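Local coordinates for serine--tRNA ligase, cytoplasmic (Candida albicans, PDB 3QO8), which attaches serine to tRNA(Ser) in two steps, first activating the amino acid with ATP as Ser-AMP and then passing it to the acceptor end of the tRNA, at residues K300-V305 with C400-L405; V205-P210 with V269-Y274; A349-L354 with S369-T374; L243-E248 with C277-A282. One frame throughout, in Å; residues are numbered along the deposited sequence.

Contact 1: residues K300-V305 with C400-L405; sequences KIEQFV and CLNSTL. With SSA (5'-O-(N-(L-seryl)-sulfamoyl)adenosine), chain B.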
# COMPACT_ATOMS: atom_id res chain seq x y z
N LYS A 300 -1.03 -4.27 9.98
CA LYS A 300 -0.95 -5.43 10.87
C LYS A 300 0.49 -5.66 11.31
O LYS A 300 1.42 -5.68 10.49
CB LYS A 300 -1.50 -6.69 10.18
CG LYS A 300 -1.47 -7.96 11.07
CD LYS A 300 -2.32 -9.14 10.48
CE LYS A 300 -1.90 -9.49 9.04
NZ LYS A 300 -0.43 -9.69 8.89
N ILE A 301 0.66 -5.78 12.62
CA ILE A 301 1.88 -6.32 13.20
C ILE A 301 1.73 -7.84 13.32
O ILE A 301 0.81 -8.33 13.98
CB ILE A 301 2.18 -5.71 14.59
CG1 ILE A 301 2.25 -4.17 14.49
CG2 ILE A 301 3.48 -6.30 15.15
CD1 ILE A 301 3.18 -3.67 13.38
N GLU A 302 2.66 -8.55 12.69
CA GLU A 302 2.62 -9.98 12.50
C GLU A 302 3.78 -10.64 13.25
O GLU A 302 4.90 -10.14 13.23
CB GLU A 302 2.80 -10.26 11.00
CG GLU A 302 2.80 -11.74 10.61
CD GLU A 302 1.41 -12.35 10.62
OE1 GLU A 302 0.45 -11.65 11.04
OE2 GLU A 302 1.26 -13.53 10.20
N GLN A 303 3.51 -11.76 13.92
CA GLN A 303 4.60 -12.62 14.40
C GLN A 303 4.92 -13.64 13.32
O GLN A 303 4.03 -14.35 12.85
CB GLN A 303 4.17 -13.41 15.64
CG GLN A 303 3.79 -12.59 16.83
CD GLN A 303 3.41 -13.48 18.00
OE1 GLN A 303 4.25 -14.20 18.54
NE2 GLN A 303 2.14 -13.46 18.38
N PHE A 304 6.19 -13.74 12.92
CA PHE A 304 6.55 -14.80 12.00
C PHE A 304 7.81 -15.48 12.51
O PHE A 304 8.82 -14.82 12.79
CB PHE A 304 6.76 -14.31 10.56
CG PHE A 304 6.95 -15.45 9.57
CD1 PHE A 304 5.86 -16.00 8.90
CD2 PHE A 304 8.20 -16.01 9.38
CE1 PHE A 304 6.02 -17.06 8.03
CE2 PHE A 304 8.38 -17.08 8.50
CZ PHE A 304 7.29 -17.61 7.83
N VAL A 305 7.74 -16.79 12.64
CA VAL A 305 8.81 -17.54 13.30
C VAL A 305 9.19 -18.78 12.51
O VAL A 305 8.33 -19.48 11.99
CB VAL A 305 8.39 -17.97 14.72
CG1 VAL A 305 9.55 -18.70 15.42
CG2 VAL A 305 7.95 -16.77 15.54
N CYS A 400 7.52 -23.30 9.84
CA CYS A 400 7.07 -21.91 9.86
C CYS A 400 5.77 -21.78 10.63
O CYS A 400 4.85 -22.58 10.47
CB CYS A 400 6.87 -21.37 8.45
SG CYS A 400 8.37 -21.61 7.44
N LEU A 401 5.71 -20.75 11.46
CA LEU A 401 4.51 -20.41 12.20
C LEU A 401 4.24 -18.95 11.98
O LEU A 401 5.17 -18.16 11.76
CB LEU A 401 4.73 -20.66 13.69
CG LEU A 401 5.13 -22.07 14.12
CD1 LEU A 401 6.63 -22.15 14.35
CD2 LEU A 401 4.37 -22.44 15.40
N ASN A 402 2.97 -18.57 12.02
CA ASN A 402 2.62 -17.17 11.93
C ASN A 402 1.47 -16.89 12.86
O ASN A 402 0.61 -17.76 13.08
CB ASN A 402 2.28 -16.77 10.49
CG ASN A 402 0.96 -17.37 10.01
OD1 ASN A 402 -0.11 -16.79 10.21
ND2 ASN A 402 1.04 -18.53 9.36
N SER A 403 1.46 -15.70 13.45
CA SER A 403 0.35 -15.30 14.30
C SER A 403 0.16 -13.80 14.26
O SER A 403 1.12 -13.03 14.35
CB SER A 403 0.57 -15.77 15.75
OG SER A 403 -0.42 -15.22 16.62
N THR A 404 -1.08 -13.36 14.11
CA THR A 404 -1.36 -11.95 14.27
C THR A 404 -0.84 -11.51 15.63
O THR A 404 -1.00 -12.22 16.61
CB THR A 404 -2.87 -11.69 14.26
OG1 THR A 404 -3.48 -12.41 13.18
CG2 THR A 404 -3.15 -10.20 14.14
N LEU A 405 -0.20 -10.34 15.70
CA LEU A 405 -0.10 -9.67 16.99
C LEU A 405 -1.25 -8.68 17.08
O LEU A 405 -2.13 -8.83 17.91
CB LEU A 405 1.25 -8.96 17.20
CG LEU A 405 1.27 -8.30 18.59
CD1 LEU A 405 1.50 -9.34 19.69
CD2 LEU A 405 2.28 -7.18 18.69
N10 SSA B . -0.84 -14.03 8.63
CA SSA B . -2.01 -14.52 9.35
CB SSA B . -1.89 -14.19 10.84
OG SSA B . -2.02 -12.77 11.05
C9 SSA B . -3.26 -13.90 8.79
O9 SSA B . -3.21 -13.03 7.93
N8 SSA B . -4.41 -14.35 9.28
S1 SSA B . -5.81 -13.62 9.04
O1S SSA B . -6.28 -13.73 7.69
O2S SSA B . -6.77 -14.18 9.93
O5' SSA B . -5.68 -12.13 9.41
C5' SSA B . -5.16 -11.73 10.66
C4' SSA B . -6.08 -10.66 11.27
O4' SSA B . -6.21 -9.50 10.45
C3' SSA B . -7.50 -11.13 11.49
O3' SSA B . -7.57 -11.95 12.66
C2' SSA B . -8.22 -9.79 11.63
O2' SSA B . -8.02 -9.26 12.96
C1' SSA B . -7.48 -8.89 10.65
N9 SSA B . -8.21 -8.83 9.36
C8 SSA B . -8.35 -9.83 8.47
N7 SSA B . -9.09 -9.37 7.43
C5 SSA B . -9.40 -8.09 7.69
C6 SSA B . -10.11 -7.13 7.00
N6 SSA B . -10.66 -7.44 5.81
N1 SSA B . -10.24 -5.89 7.53
C2 SSA B . -9.69 -5.59 8.72
N3 SSA B . -8.99 -6.50 9.40
C4 SSA B . -8.84 -7.76 8.91
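Glu-302 and Thr-404 sit opposite each other on neighbouring antiparallel strands and share the seryl hydroxyl of the bound seryl-sulfamoyl adenosine. SSA OG donates to Glu-302 OE1 (2.7 Å) and accepts from Thr-404 OG1 (2.6 Å), while the seryl amine N10 donates to Glu-302 OE2 (2.7 Å). The carboxylate thus grips both the hydroxyl and the amine of the seryl group, in keeping with the serine-binding role inferred for both residues. A bend at chi2 (76°) turns Glu-302 CD from the strand toward the ligand. Lys-300 NZ forms a salt bridge with Glu-302 OE1 (3.0 Å) from above the carboxylate plane and also bonds Thr-246.

The backbone bonds are regular: Gln-303 and Ser-403 exchange a pair, as do Val-305 and Leu-401, and Leu-405 N reaches Ile-301 O (2.8 Å) where the chain turns a corner. Leu-401 O also lies over one Phe-304 ring face, offset toward the rim.

Apolar contacts flank them. Ile-301 CG2 lies beside Leu-405 CD2 (3.8 Å), and Phe-304 CZ meets Cys-400 CB.

Helix 248-252 packs on Phe-304, helix 312-329 covers Gln-303, Leu-401 and Ser-403, and strands 269-278 and 363-372 continue the class II synthetase sheet.

Contact 2: residues V205-P210 with V269-Y274; sequences VPLQAP and VRYAGY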
# COMPACT_ATOMS: atom_id res chain seq x y z
N VAL A 205 12.77 -9.54 15.61
CA VAL A 205 13.42 -8.55 14.76
C VAL A 205 12.36 -7.79 13.95
O VAL A 205 11.63 -8.39 13.17
CB VAL A 205 14.39 -9.26 13.80
CG1 VAL A 205 14.99 -8.27 12.79
CG2 VAL A 205 15.49 -9.96 14.61
N PRO A 206 12.28 -6.46 14.14
CA PRO A 206 11.32 -5.68 13.34
C PRO A 206 11.63 -5.81 11.87
O PRO A 206 12.79 -5.69 11.44
CB PRO A 206 11.56 -4.24 13.81
CG PRO A 206 12.11 -4.40 15.22
CD PRO A 206 12.98 -5.63 15.14
N LEU A 207 10.60 -6.07 11.08
CA LEU A 207 10.83 -6.26 9.66
C LEU A 207 9.67 -5.67 8.89
O LEU A 207 8.57 -6.20 8.95
CB LEU A 207 10.96 -7.76 9.36
CG LEU A 207 11.39 -8.18 7.97
CD1 LEU A 207 12.77 -7.60 7.65
CD2 LEU A 207 11.40 -9.70 7.86
N GLN A 208 9.91 -4.56 8.18
CA GLN A 208 8.85 -3.98 7.36
C GLN A 208 8.90 -4.55 5.96
O GLN A 208 9.89 -4.39 5.25
CB GLN A 208 8.93 -2.46 7.30
CG GLN A 208 7.78 -1.84 6.47
CD GLN A 208 7.79 -0.32 6.53
OE1 GLN A 208 8.22 0.26 7.52
NE2 GLN A 208 7.34 0.33 5.46
N ALA A 209 7.83 -5.22 5.58
CA ALA A 209 7.80 -5.95 4.33
C ALA A 209 7.25 -5.09 3.21
O ALA A 209 6.39 -4.23 3.44
CB ALA A 209 6.92 -7.23 4.50
N PRO A 210 7.71 -5.34 1.97
CA PRO A 210 7.10 -4.67 0.82
C PRO A 210 5.68 -5.19 0.63
O PRO A 210 5.40 -6.32 1.02
CB PRO A 210 7.99 -5.12 -0.34
CG PRO A 210 8.55 -6.45 0.11
CD PRO A 210 8.74 -6.31 1.58
N VAL A 269 14.29 -18.15 14.56
CA VAL A 269 14.36 -16.78 14.07
C VAL A 269 12.96 -16.19 14.17
O VAL A 269 12.01 -16.76 13.64
CB VAL A 269 14.84 -16.74 12.61
CG1 VAL A 269 14.55 -15.40 12.00
CG2 VAL A 269 16.33 -17.08 12.52
N ARG A 270 12.82 -15.07 14.86
CA ARG A 270 11.51 -14.48 15.10
C ARG A 270 11.42 -13.07 14.51
O ARG A 270 12.24 -12.22 14.83
CB ARG A 270 11.24 -14.43 16.60
CG ARG A 270 11.35 -15.81 17.31
CD ARG A 270 10.87 -15.72 18.75
NE ARG A 270 10.75 -17.03 19.40
CZ ARG A 270 11.54 -17.46 20.37
NH1 ARG A 270 12.51 -16.67 20.83
NH2 ARG A 270 11.35 -18.66 20.92
N TYR A 271 10.43 -12.85 13.65
CA TYR A 271 10.22 -11.53 13.03
C TYR A 271 8.93 -10.87 13.52
O TYR A 271 7.88 -11.50 13.59
CB TYR A 271 10.19 -11.63 11.51
CG TYR A 271 11.51 -12.05 10.93
CD1 TYR A 271 12.63 -11.22 11.03
CD2 TYR A 271 11.66 -13.28 10.31
CE1 TYR A 271 13.87 -11.62 10.51
CE2 TYR A 271 12.89 -13.67 9.79
CZ TYR A 271 13.98 -12.84 9.89
OH TYR A 271 15.20 -13.24 9.37
N ALA A 272 9.04 -9.59 13.88
CA ALA A 272 7.90 -8.74 14.12
C ALA A 272 7.61 -8.03 12.80
O ALA A 272 8.19 -6.97 12.50
CB ALA A 272 8.22 -7.74 15.22
N GLY A 273 6.74 -8.63 11.99
CA GLY A 273 6.46 -8.12 10.66
C GLY A 273 5.52 -6.94 10.72
O GLY A 273 4.61 -6.92 11.53
N TYR A 274 5.74 -5.94 9.88
CA TYR A 274 4.81 -4.83 9.78
C TYR A 274 4.57 -4.49 8.32
O TYR A 274 5.52 -4.37 7.53
CB TYR A 274 5.33 -3.58 10.51
CG TYR A 274 4.59 -2.33 10.08
CD1 TYR A 274 3.21 -2.22 10.28
CD2 TYR A 274 5.24 -1.30 9.43
CE1 TYR A 274 2.51 -1.11 9.86
CE2 TYR A 274 4.53 -0.16 9.01
CZ TYR A 274 3.17 -0.08 9.23
OH TYR A 274 2.44 1.02 8.83
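Val-205 N donates to Arg-270 O at 2.8 Å, a nearly straight bond (171° at the hydrogen) that opens a run of five between two parallel strands. Val-205 O then accepts from Ala-272 N, Leu-207 N donates to Ala-272 O, Leu-207 O accepts from Tyr-274 N, and Ala-209 N closes the series on Tyr-274 O (3.1 Å). Val-205, Leu-207 and Ala-209 supply the groups that bond strand 269-278, and Pro-206, which has no N-H, falls at a position that gives no bond to it.

Val-205, Leu-207 and Tyr-271 share one face of the sheet. Leu-207 CD2 rests over the Tyr-271 ring in a CH-pi contact, 4.0 Å from the ring centroid and displaced toward the rim at CD1. Val-205 CB approaches Tyr-271 CD1 (3.8 Å), and Val-205 O lies in the ring plane at the edge. The Tyr-271 hydroxyl bonds His-255.

On the other face the extended Gln-208 runs beside Tyr-274, pointing the same way. With CG anti to the backbone N (chi1 -178°), Gln-208 CG lies 3.9 Å from Tyr-274 CD2, and OE1 meets the ring edge with the amide turned 79° from the ring plane. Gln-208 NE2 bonds Glu-299 of the second subunit.

Leu-207 and Gln-208 also pair antiparallel with a strand of that subunit, carrying the sheet across the dimer interface. Helix 183-200, against Ala-272 and Tyr-274, and strand 205-208 fit motif 1 of class II synthetases; strand 269-278 and its antiparallel neighbour 297-307 fit motif 2. Helix 248-252 packs on Leu-207 and Tyr-271.

Contact 3: residues A349-L354 with S369-T374; sequences AKKYDL and SCSNCT. With MG (magnesium ion), chain C; SSA (5'-O-(N-(L-seryl)-sulfamoyl)adenosine), chain B.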
# COMPACT_ATOMS: atom_id res chain seq x y z
N ALA A 349 -1.47 -26.82 10.06
CA ALA A 349 -1.70 -28.10 10.71
C ALA A 349 -2.54 -27.90 11.97
O ALA A 349 -3.23 -28.81 12.40
CB ALA A 349 -0.38 -28.79 11.06
N LYS A 350 -2.48 -26.70 12.54
CA LYS A 350 -3.25 -26.35 13.74
C LYS A 350 -3.40 -24.85 13.79
O LYS A 350 -2.44 -24.13 13.48
CB LYS A 350 -2.51 -26.83 14.99
CG LYS A 350 -3.25 -26.60 16.31
CD LYS A 350 -2.43 -27.08 17.49
CE LYS A 350 -3.17 -26.90 18.81
NZ LYS A 350 -4.40 -27.75 18.94
N LYS A 351 -4.56 -24.36 14.21
CA LYS A 351 -4.78 -22.93 14.33
C LYS A 351 -5.59 -22.55 15.57
O LYS A 351 -6.60 -23.20 15.89
CB LYS A 351 -5.49 -22.41 13.08
CG LYS A 351 -5.70 -20.90 13.07
CD LYS A 351 -6.11 -20.46 11.69
CE LYS A 351 -7.58 -20.18 11.63
NZ LYS A 351 -8.02 -19.93 10.24
N TYR A 352 -5.15 -21.52 16.28
CA TYR A 352 -5.90 -20.92 17.39
C TYR A 352 -6.28 -19.52 16.98
O TYR A 352 -5.45 -18.80 16.43
CB TYR A 352 -5.04 -20.79 18.65
CG TYR A 352 -4.93 -22.01 19.54
CD1 TYR A 352 -5.47 -23.23 19.17
CD2 TYR A 352 -4.27 -21.93 20.76
CE1 TYR A 352 -5.34 -24.33 20.00
CE2 TYR A 352 -4.13 -23.01 21.58
CZ TYR A 352 -4.67 -24.21 21.20
OH TYR A 352 -4.53 -25.29 22.04
N ASP A 353 -7.51 -19.12 17.28
CA ASP A 353 -7.87 -17.72 17.11
C ASP A 353 -8.04 -17.10 18.49
O ASP A 353 -8.52 -17.75 19.43
CB ASP A 353 -9.18 -17.58 16.32
CG ASP A 353 -9.00 -17.78 14.82
OD1 ASP A 353 -7.90 -18.16 14.37
OD2 ASP A 353 -9.99 -17.57 14.09
N LEU A 354 -7.63 -15.84 18.62
CA LEU A 354 -7.98 -15.07 19.79
C LEU A 354 -9.12 -14.18 19.32
O LEU A 354 -9.00 -13.47 18.32
CB LEU A 354 -6.80 -14.24 20.32
CG LEU A 354 -7.06 -13.44 21.61
CD1 LEU A 354 -5.79 -13.30 22.45
CD2 LEU A 354 -7.66 -12.07 21.32
N SER A 369 -5.29 -14.76 14.41
CA SER A 369 -5.13 -16.17 14.06
C SER A 369 -3.67 -16.54 14.25
O SER A 369 -2.77 -15.81 13.83
CB SER A 369 -5.53 -16.46 12.62
OG SER A 369 -6.94 -16.47 12.48
N CYS A 370 -3.44 -17.70 14.86
CA CYS A 370 -2.11 -18.20 15.16
C CYS A 370 -2.02 -19.63 14.63
O CYS A 370 -2.79 -20.50 15.04
CB CYS A 370 -1.90 -18.19 16.68
SG CYS A 370 -0.29 -18.87 17.26
N SER A 371 -1.09 -19.87 13.71
CA SER A 371 -1.02 -21.14 12.98
C SER A 371 0.37 -21.74 13.02
O SER A 371 1.35 -21.04 12.86
CB SER A 371 -1.40 -20.93 11.51
OG SER A 371 -2.71 -20.41 11.38
N ASN A 372 0.43 -23.05 13.22
CA ASN A 372 1.64 -23.82 12.95
C ASN A 372 1.46 -24.46 11.58
O ASN A 372 0.55 -25.27 11.38
CB ASN A 372 1.87 -24.90 14.00
CG ASN A 372 3.22 -25.60 13.85
OD1 ASN A 372 3.92 -25.40 12.85
ND2 ASN A 372 3.58 -26.41 14.84
N CYS A 373 2.29 -24.04 10.63
CA CYS A 373 2.22 -24.53 9.26
C CYS A 373 3.30 -25.59 9.01
O CYS A 373 3.56 -25.98 7.87
CB CYS A 373 2.37 -23.36 8.26
SG CYS A 373 1.00 -22.13 8.41
N THR A 374 3.91 -26.07 10.10
CA THR A 374 5.02 -27.01 10.03
C THR A 374 5.93 -26.71 8.83
O THR A 374 6.39 -25.57 8.68
CB THR A 374 4.56 -28.51 10.11
OG1 THR A 374 3.72 -28.84 8.99
CG2 THR A 374 3.78 -28.76 11.40
MG MG C . -8.34 -15.82 10.65
N10 SSA B . -0.84 -14.03 8.63
CA SSA B . -2.01 -14.52 9.35
CB SSA B . -1.89 -14.19 10.84
OG SSA B . -2.02 -12.77 11.05
C9 SSA B . -3.26 -13.90 8.79
O9 SSA B . -3.21 -13.03 7.93
N8 SSA B . -4.41 -14.35 9.28
S1 SSA B . -5.81 -13.62 9.04
O1S SSA B . -6.28 -13.73 7.69
O2S SSA B . -6.77 -14.18 9.93
O5' SSA B . -5.68 -12.13 9.41
C5' SSA B . -5.16 -11.73 10.66
C4' SSA B . -6.08 -10.66 11.27
O4' SSA B . -6.21 -9.50 10.45
C3' SSA B . -7.50 -11.13 11.49
O3' SSA B . -7.57 -11.95 12.66
C2' SSA B . -8.22 -9.79 11.63
O2' SSA B . -8.02 -9.26 12.96
C1' SSA B . -7.48 -8.89 10.65
N9 SSA B . -8.21 -8.83 9.36
C8 SSA B . -8.35 -9.83 8.47
N7 SSA B . -9.09 -9.37 7.43
C5 SSA B . -9.40 -8.09 7.69
C6 SSA B . -10.11 -7.13 7.00
N6 SSA B . -10.66 -7.44 5.81
N1 SSA B . -10.24 -5.89 7.53
C2 SSA B . -9.69 -5.59 8.72
N3 SSA B . -8.99 -6.50 9.40
C4 SSA B . -8.84 -7.76 8.91
O HOH W 1 -9.93 -17.41 11.44
O HOH W 2 -7.13 -17.52 9.11
O HOH W 3 -10.09 -15.61 8.85
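Lys-351 and Ser-371 face each other in a beta hairpin of the class II synthetase sheet, made by strands 350-358 and 363-372. From its CB, 3.8 Å from Ser-371 OG, the lysine passes Ser-371 and then Ser-369. CG lies 3.5 Å from both Ser-371 OG and Cys-370 O, and CD is 3.4 Å from Ser-371 OG. A bend at chi3 (103°) places CE near Ser-369 OG. The tip meets the hydration shell of the magnesium ion: Lys-351 NZ donates to the oxygen of water 2 at 2.8 Å and weakly to water 1, and has no direct bond to the metal.

Ser-369 OG is a direct ligand of the magnesium, which also holds SSA O2S, three waters and Glu-366. Asp-353 stands in the second shell. Its OD1 accepts from Ser-369 OG, met from above the carboxylate plane, and its OD2 accepts from water 1 (2.7 Å), so one carboxylate positions two metal ligands.

The backbone of the hairpin is held by reciprocal bonds between Tyr-352 and Cys-370. Further from the metal, Ala-349 and Lys-350 both face Asn-372 in a classic beta bulge: Asn-372 O accepts from Ala-349 N, and Asn-372 N donates to Lys-350 O. The Asn-372 side chain makes an Asx turn, its OD1 accepting from Thr-374 N at 2.8 Å.

Contact 4: residues L243-E248 with C277-A282; sequences LIATSE and CFRREA. With SSA (5'-O-(N-(L-seryl)-sulfamoyl)adenosine), chain B.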
# COMPACT_ATOMS: atom_id res chain seq x y z
N LEU A 243 -0.62 -7.33 -4.70
CA LEU A 243 -0.57 -6.73 -3.38
C LEU A 243 -0.72 -7.83 -2.32
O LEU A 243 -1.51 -8.77 -2.50
CB LEU A 243 -1.68 -5.70 -3.22
CG LEU A 243 -1.43 -4.40 -4.00
CD1 LEU A 243 -2.65 -3.49 -3.86
CD2 LEU A 243 -0.18 -3.70 -3.48
N ILE A 244 0.01 -7.72 -1.22
CA ILE A 244 -0.03 -8.75 -0.19
C ILE A 244 -1.28 -8.63 0.68
O ILE A 244 -1.78 -7.53 0.89
CB ILE A 244 1.24 -8.71 0.71
CG1 ILE A 244 1.26 -7.45 1.59
CG2 ILE A 244 2.52 -8.85 -0.18
CD1 ILE A 244 2.46 -7.38 2.56
N ALA A 245 -1.78 -9.77 1.16
CA ALA A 245 -2.90 -9.82 2.09
C ALA A 245 -2.42 -9.76 3.53
O ALA A 245 -3.19 -9.48 4.45
CB ALA A 245 -3.73 -11.13 1.86
N THR A 246 -1.13 -10.02 3.73
CA THR A 246 -0.55 -10.09 5.07
C THR A 246 0.95 -10.16 4.92
O THR A 246 1.45 -10.74 3.96
CB THR A 246 -1.06 -11.36 5.86
OG1 THR A 246 -0.15 -11.65 6.93
CG2 THR A 246 -1.13 -12.57 4.95
N SER A 247 1.69 -9.56 5.86
CA SER A 247 3.15 -9.62 5.80
C SER A 247 3.68 -11.05 5.89
O SER A 247 4.84 -11.32 5.58
CB SER A 247 3.82 -8.70 6.83
OG SER A 247 3.48 -9.06 8.17
N GLU A 248 2.82 -11.97 6.33
CA GLU A 248 3.14 -13.39 6.35
C GLU A 248 3.68 -13.82 4.99
O GLU A 248 4.64 -14.58 4.89
CB GLU A 248 1.89 -14.22 6.69
CG GLU A 248 2.13 -15.72 6.71
CD GLU A 248 0.84 -16.55 6.51
OE1 GLU A 248 -0.27 -16.10 6.90
OE2 GLU A 248 0.96 -17.66 5.94
N CYS A 277 -1.93 -4.26 4.49
CA CYS A 277 -2.50 -5.51 3.98
C CYS A 277 -3.71 -5.17 3.15
O CYS A 277 -4.49 -4.30 3.52
CB CYS A 277 -2.92 -6.41 5.15
SG CYS A 277 -1.57 -6.71 6.34
N PHE A 278 -3.88 -5.86 2.03
CA PHE A 278 -4.94 -5.52 1.07
C PHE A 278 -5.74 -6.76 0.73
O PHE A 278 -5.17 -7.79 0.35
CB PHE A 278 -4.32 -4.90 -0.19
CG PHE A 278 -3.44 -3.71 0.11
CD1 PHE A 278 -3.97 -2.44 0.16
CD2 PHE A 278 -2.09 -3.89 0.41
CE1 PHE A 278 -3.16 -1.34 0.48
CE2 PHE A 278 -1.29 -2.81 0.73
CZ PHE A 278 -1.82 -1.54 0.75
N ARG A 279 -7.06 -6.68 0.89
CA ARG A 279 -7.91 -7.83 0.64
C ARG A 279 -9.18 -7.43 -0.09
O ARG A 279 -9.86 -6.49 0.31
CB ARG A 279 -8.25 -8.51 1.97
CG ARG A 279 -7.02 -8.91 2.75
CD ARG A 279 -7.37 -9.76 3.96
NE ARG A 279 -6.17 -10.09 4.70
CZ ARG A 279 -6.09 -11.05 5.62
NH1 ARG A 279 -7.16 -11.81 5.90
NH2 ARG A 279 -4.93 -11.27 6.24
N ARG A 280 -9.48 -8.13 -1.18
CA ARG A 280 -10.68 -7.86 -1.96
C ARG A 280 -11.96 -8.19 -1.18
O ARG A 280 -13.00 -7.59 -1.44
CB ARG A 280 -10.64 -8.63 -3.28
CG ARG A 280 -9.51 -8.16 -4.22
CD ARG A 280 -9.64 -8.80 -5.61
NE ARG A 280 -11.00 -8.65 -6.11
CZ ARG A 280 -11.75 -9.67 -6.54
NH1 ARG A 280 -11.25 -10.90 -6.54
NH2 ARG A 280 -12.98 -9.45 -6.97
N GLU A 281 -11.87 -9.12 -0.23
CA GLU A 281 -13.04 -9.56 0.53
C GLU A 281 -14.18 -9.82 -0.44
O GLU A 281 -15.32 -9.40 -0.21
CB GLU A 281 -13.45 -8.50 1.54
CG GLU A 281 -12.36 -8.22 2.60
CD GLU A 281 -12.19 -9.38 3.57
OE1 GLU A 281 -11.05 -9.67 4.00
OE2 GLU A 281 -13.21 -10.01 3.92
N ALA A 282 -13.87 -10.50 -1.54
CA ALA A 282 -14.80 -10.65 -2.65
C ALA A 282 -16.03 -11.49 -2.28
O ALA A 282 -17.09 -11.34 -2.88
CB ALA A 282 -14.10 -11.22 -3.87
N10 SSA B . -0.84 -14.03 8.63
CA SSA B . -2.01 -14.52 9.35
CB SSA B . -1.89 -14.19 10.84
OG SSA B . -2.02 -12.77 11.05
C9 SSA B . -3.26 -13.90 8.79
O9 SSA B . -3.21 -13.03 7.93
N8 SSA B . -4.41 -14.35 9.28
S1 SSA B . -5.81 -13.62 9.04
O1S SSA B . -6.28 -13.73 7.69
O2S SSA B . -6.77 -14.18 9.93
O5' SSA B . -5.68 -12.13 9.41
C5' SSA B . -5.16 -11.73 10.66
C4' SSA B . -6.08 -10.66 11.27
O4' SSA B . -6.21 -9.50 10.45
C3' SSA B . -7.50 -11.13 11.49
O3' SSA B . -7.57 -11.95 12.66
C2' SSA B . -8.22 -9.79 11.63
O2' SSA B . -8.02 -9.26 12.96
C1' SSA B . -7.48 -8.89 10.65
N9 SSA B . -8.21 -8.83 9.36
C8 SSA B . -8.35 -9.83 8.47
N7 SSA B . -9.09 -9.37 7.43
C5 SSA B . -9.40 -8.09 7.69
C6 SSA B . -10.11 -7.13 7.00
N6 SSA B . -10.66 -7.44 5.81
N1 SSA B . -10.24 -5.89 7.53
C2 SSA B . -9.69 -5.59 8.72
N3 SSA B . -8.99 -6.50 9.40
C4 SSA B . -8.84 -7.76 8.91
O HOH W 4 -4.12 -8.07 -2.15
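Arg-279 grips Ala-245 O side-on with NE and NH2, both at 3.1 Å and from the same face of the carbonyl. That oxygen lies in the guanidinium plane, at its edge. The same guanidinium also holds the seryl-adenylate analogue: NH1 donates to SSA O1S (2.8 Å) and NH2, shared with Ala-245 O, to SSA O9 (3.0 Å), while SSA C8 of the adenine sits over one face. The seryl amine N10 donates to Thr-246 OG1 and, in one of that glutamate's two modelled conformers, to Glu-248 OE1; Glu-281 OE1 accepts a weak bond from adenine N6.

A second shell positions these groups. Thr-246 OG1 caps the following helix by accepting from Glu-248 N (3.0 Å). Phe-278 N donates to Ile-244 O, a water bridges Leu-243 O and Phe-278 O, and Leu-243 CD1 lies over the Phe-278 ring. Arg-280 forms a salt bridge with Asp-236 of the second subunit.

Arg-279, just past strand 269-278, fits the motif 2 arginine of class II synthetases, which contacts the alpha-phosphate. It would offset charge on the phosphate of Ser-AMP and, at O9, polarise the seryl carbonyl; the carboxylates of Glu-248 and Glu-302 would favour a protonated amine.

Overall arrangement
Contacts 1, 2 and 3 lie in one mixed sheet, whose neighbouring strands run 205-208, 269-278, 297-307, 399-404, 363-372, 350-358. Contact 1 is central: its centre is about 9 Å from that of contact 2 and 10 Å from that of contact 3, themselves about 18 Å apart. Contact 4 uses the end of strand 269-278, its centre about 15 Å from that of contact 1 and 17 Å from that of contact 2, which it crosses along the chain. Both close before contact 1 opens, and contact 3 falls between contact 1's segments. Contacts 1, 3 and 4 touch the seryl-adenylate analogue, whereas contacts 2 and 4 reach the second subunit, so one sheet joins active site and dimer.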